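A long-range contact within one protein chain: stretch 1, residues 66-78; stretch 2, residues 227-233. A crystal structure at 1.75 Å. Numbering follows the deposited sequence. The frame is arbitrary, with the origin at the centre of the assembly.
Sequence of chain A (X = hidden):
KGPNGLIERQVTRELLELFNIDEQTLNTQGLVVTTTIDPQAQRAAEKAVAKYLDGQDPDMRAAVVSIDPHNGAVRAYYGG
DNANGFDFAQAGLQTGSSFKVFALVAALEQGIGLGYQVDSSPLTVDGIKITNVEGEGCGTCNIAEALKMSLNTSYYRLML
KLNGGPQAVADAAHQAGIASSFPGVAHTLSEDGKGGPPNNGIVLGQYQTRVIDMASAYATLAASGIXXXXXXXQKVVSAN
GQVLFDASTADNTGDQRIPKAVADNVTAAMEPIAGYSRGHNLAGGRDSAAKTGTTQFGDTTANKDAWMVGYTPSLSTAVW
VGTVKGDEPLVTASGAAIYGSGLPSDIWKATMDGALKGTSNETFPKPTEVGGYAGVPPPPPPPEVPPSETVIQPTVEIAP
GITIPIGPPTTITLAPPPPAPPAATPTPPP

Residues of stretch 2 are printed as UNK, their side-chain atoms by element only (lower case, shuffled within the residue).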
# COMPACT_ATOMS: atom_id res chain seq x y z
N SER A 66 3.73 -2.67 -8.07
CA SER A 66 4.73 -3.45 -7.41
C SER A 66 6.06 -2.70 -7.47
O SER A 66 6.48 -2.27 -8.61
CB SER A 66 4.91 -4.79 -8.12
OG SER A 66 3.71 -5.56 -8.12
N ILE A 67 6.70 -2.57 -6.32
CA ILE A 67 7.97 -1.85 -6.19
C ILE A 67 9.04 -2.74 -5.56
O ILE A 67 8.77 -3.52 -4.62
CB ILE A 67 7.74 -0.60 -5.32
CG1 ILE A 67 6.98 0.44 -6.19
CG2 ILE A 67 9.06 0.03 -4.87
CD1 ILE A 67 6.48 1.62 -5.45
N ASP A 68 10.25 -2.65 -6.10
CA ASP A 68 11.44 -3.29 -5.56
C ASP A 68 11.93 -2.53 -4.31
O ASP A 68 12.41 -1.40 -4.42
CB ASP A 68 12.51 -3.31 -6.64
CG ASP A 68 13.75 -4.08 -6.23
OD1 ASP A 68 13.93 -4.42 -5.04
OD2 ASP A 68 14.56 -4.33 -7.19
N PRO A 69 11.82 -3.13 -3.10
CA PRO A 69 12.29 -2.43 -1.93
C PRO A 69 13.78 -2.11 -1.89
O PRO A 69 14.24 -1.25 -1.10
CB PRO A 69 11.92 -3.41 -0.76
CG PRO A 69 10.78 -4.22 -1.32
CD PRO A 69 11.27 -4.45 -2.74
N HIS A 70 14.56 -2.85 -2.68
CA HIS A 70 16.01 -2.58 -2.72
C HIS A 70 16.37 -1.22 -3.30
O HIS A 70 17.48 -0.70 -3.07
CB HIS A 70 16.76 -3.66 -3.49
CG HIS A 70 16.46 -5.06 -3.04
ND1 HIS A 70 16.46 -6.14 -3.91
CD2 HIS A 70 16.25 -5.58 -1.83
CE1 HIS A 70 16.18 -7.24 -3.24
NE2 HIS A 70 16.06 -6.93 -1.97
N ASN A 71 15.51 -0.70 -4.16
CA ASN A 71 15.86 0.53 -4.85
C ASN A 71 14.76 1.46 -5.28
O ASN A 71 15.05 2.47 -5.88
CB ASN A 71 16.70 0.12 -6.06
CG ASN A 71 15.98 -0.86 -6.90
OD1 ASN A 71 14.78 -0.92 -6.95
ND2 ASN A 71 16.75 -1.72 -7.58
N GLY A 72 13.49 1.12 -5.03
CA GLY A 72 12.38 2.00 -5.45
C GLY A 72 11.89 1.78 -6.85
O GLY A 72 10.95 2.47 -7.30
N ALA A 73 12.49 0.84 -7.58
CA ALA A 73 12.12 0.58 -8.99
C ALA A 73 10.70 0.05 -9.10
O ALA A 73 10.30 -0.84 -8.36
CB ALA A 73 13.12 -0.38 -9.60
N VAL A 74 9.93 0.61 -10.02
CA VAL A 74 8.61 0.11 -10.29
C VAL A 74 8.69 -1.09 -11.22
O VAL A 74 9.08 -0.99 -12.40
CB VAL A 74 7.66 1.20 -10.83
CG1 VAL A 74 6.27 0.53 -11.16
CG2 VAL A 74 7.53 2.38 -9.90
N ARG A 75 8.31 -2.25 -10.69
CA ARG A 75 8.38 -3.51 -11.40
C ARG A 75 7.11 -3.90 -12.13
O ARG A 75 7.17 -4.69 -13.11
CB ARG A 75 8.77 -4.66 -10.47
CG ARG A 75 10.09 -4.45 -9.77
CD ARG A 75 11.20 -4.26 -10.80
NE ARG A 75 12.52 -4.30 -10.16
CZ ARG A 75 13.63 -3.71 -10.67
NH1 ARG A 75 13.61 -3.06 -11.84
NH2 ARG A 75 14.79 -3.78 -10.00
N ALA A 76 5.96 -3.49 -11.61
CA ALA A 76 4.70 -3.76 -12.25
C ALA A 76 3.78 -2.59 -11.95
O ALA A 76 3.81 -2.03 -10.87
CB ALA A 76 4.07 -5.04 -11.70
N TYR A 77 2.96 -2.25 -12.92
CA TYR A 77 2.10 -1.06 -12.83
C TYR A 77 0.91 -1.24 -13.76
O TYR A 77 1.05 -1.24 -15.02
CB TYR A 77 2.91 0.19 -13.26
CG TYR A 77 2.23 1.52 -13.04
CD1 TYR A 77 2.34 2.18 -11.83
CD2 TYR A 77 1.45 2.12 -14.05
CE1 TYR A 77 1.75 3.40 -11.61
CE2 TYR A 77 0.86 3.34 -13.84
CZ TYR A 77 1.02 3.98 -12.61
OH TYR A 77 0.44 5.17 -12.43
N TYR A 78 -0.26 -1.43 -13.13
CA TYR A 78 -1.49 -1.53 -13.80
C TYR A 78 -2.38 -0.42 -13.26
O TYR A 78 -2.81 -0.48 -12.09
CB TYR A 78 -2.13 -2.92 -13.55
CG TYR A 78 -3.48 -3.02 -14.27
CD1 TYR A 78 -3.58 -3.40 -15.61
CD2 TYR A 78 -4.65 -2.65 -13.62
CE1 TYR A 78 -4.83 -3.45 -16.25
CE2 TYR A 78 -5.87 -2.70 -14.24
CZ TYR A 78 -5.96 -3.09 -15.55
OH TYR A 78 -7.22 -3.11 -16.13
N UNK A 227 13.93 3.98 2.70
CA UNK A 227 13.10 4.52 1.69
C UNK A 227 13.91 4.85 0.45
O UNK A 227 15.05 5.41 0.54
c UNK A 227 11.80 6.68 1.15
c UNK A 227 12.44 5.82 2.21
c UNK A 227 12.44 7.80 0.66
o UNK A 227 10.15 9.07 -1.85
c UNK A 227 10.61 6.32 0.57
c UNK A 227 10.64 8.24 -0.82
c UNK A 227 11.85 8.59 -0.31
c UNK A 227 10.01 7.12 -0.40
N UNK A 228 13.32 4.52 -0.73
CA UNK A 228 13.83 4.95 -2.04
C UNK A 228 12.70 5.54 -2.82
O UNK A 228 11.66 4.92 -2.95
c UNK A 228 14.46 3.79 -2.85
n UNK A 228 16.76 1.60 -1.00
n UNK A 228 16.87 3.31 -2.28
c UNK A 228 17.59 2.44 -1.57
c UNK A 228 15.47 1.94 -1.34
c UNK A 228 15.53 3.02 -2.15
N UNK A 229 12.89 6.73 -3.42
CA UNK A 229 11.79 7.31 -4.23
C UNK A 229 11.38 6.38 -5.37
O UNK A 229 12.24 5.79 -6.04
c UNK A 229 13.42 8.95 -3.80
c UNK A 229 14.03 7.67 -3.31
c UNK A 229 12.40 8.61 -4.81
N UNK A 230 10.08 6.18 -5.54
CA UNK A 230 9.67 5.31 -6.64
C UNK A 230 10.04 5.90 -7.98
O UNK A 230 9.95 7.11 -8.16
c UNK A 230 7.80 5.78 -5.24
c UNK A 230 8.14 5.19 -6.51
c UNK A 230 8.96 6.55 -4.67
N UNK A 231 10.44 5.06 -8.90
CA UNK A 231 10.81 5.56 -10.24
C UNK A 231 10.63 4.48 -11.26
O UNK A 231 10.69 3.27 -10.95
c UNK A 231 13.22 4.99 -9.90
c UNK A 231 12.25 6.05 -10.21
c UNK A 231 14.00 4.22 -10.71
n UNK A 231 14.71 3.38 -9.89
c UNK A 231 14.33 3.57 -8.64
n UNK A 231 13.44 4.54 -8.62
N UNK A 232 10.42 4.94 -12.49
CA UNK A 232 10.09 4.13 -13.64
C UNK A 232 11.25 4.04 -14.66
O UNK A 232 11.23 3.17 -15.51
c UNK A 232 6.64 3.68 -13.92
c UNK A 232 6.07 5.61 -11.98
c UNK A 232 5.44 3.65 -13.22
c UNK A 232 8.88 4.74 -14.39
c UNK A 232 5.16 4.62 -12.27
c UNK A 232 7.58 4.69 -13.67
c UNK A 232 7.28 5.66 -12.70
N UNK A 233 12.21 4.94 -14.56
CA UNK A 233 13.30 5.04 -15.55
C UNK A 233 14.57 4.47 -14.92
O UNK A 233 15.05 4.93 -13.87
c UNK A 233 12.32 7.05 -16.74
c UNK A 233 13.54 6.47 -15.98
c UNK A 233 14.80 6.51 -16.86
O HOH W 1 17.21 -0.72 0.60

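Position 227 carries one carbon leading to a ring of six carbons that bears a single oxygen, the signature of a phenol. Its CA-to-CB bond points away from stretch 1, and the side chain stays out of contact with that stretch. This is Tyr227, and it takes no part in the contact.

At position 228 one carbon leads to a five-membered ring of three carbons and two nitrogens, an imidazole. The CA-to-CB bond points toward stretch 1, and the ring lies flat over the turn there: the CA of Asn71 sits 3.8 Å from the ring centroid, nearly on the ring normal. The residue is His228. A flat aromatic ring suits this place because its face can receive the CH of Asn71 while NE2 can meet water 1. The NE2 atom of His228 lies 2.9 Å from the oxygen of water 1, which in turn makes a weak hydrogen bond to the O atom of Pro69 at 3.5 Å. The O atom of His70 is also near NE2 of His228, at 3.2 Å, but the angle is too poor for a hydrogen bond.

Position 229 has three carbons that close a ring onto the backbone nitrogen, so it is Pro229. The CA-to-CB bond points away from stretch 1, and the ring, which makes no contact there, is exposed. Its phi of -58° is one that a proline ring accommodates, and the backbone O is left to accept a hydrogen bond, as position 231 reveals.

Position 230 repeats the pattern of three carbons closed onto the backbone nitrogen. Its CB lies 4.1 Å from CD1 of Ile67, an apolar contact that suits its compact hydrocarbon ring. Its CA also approaches the O atom of Gly72 at 3.2 Å, a CA-H...O contact. The residue is Pro230.

Position 231 again shows one carbon and a five-membered ring with two nitrogens, its face covered by the CA of Ala73, 4.0 Å from the ring centroid. It is His231. Its ND1 donates to the O atom of Pro229 at 3.1 Å, almost linearly, which ties the ring back to its own stretch while the face remains free for Ala73.

Position 232 has one carbon and a six-carbon ring without any heteroatom. Although its CA-to-CB bond points away, the ring end returns to stretch 1. CG2 of Val74 covers one face, 4.0 Å from the ring centroid, and the ring edge meets the face of Tyr77 with the planes at 81°. A purely apolar ring fits these buried neighbours: Phe232.

Position 233, one carbon carrying two more, is Val233, out of reach.

The contact works through a single backbone bridge flanked by rings. The N atom of His231 donates to the O atom of Gly72 at 3.1 Å, and the N atom of Val74 donates to the O atom of His231 at 2.9 Å. Close approach depends on Gly72: an ideal CB there would lie 2.5 Å from the O atom of Pro229 and 3.0 Å from CB of His228, both clashes.

Stretch 2 (227-233) YHPPHFV
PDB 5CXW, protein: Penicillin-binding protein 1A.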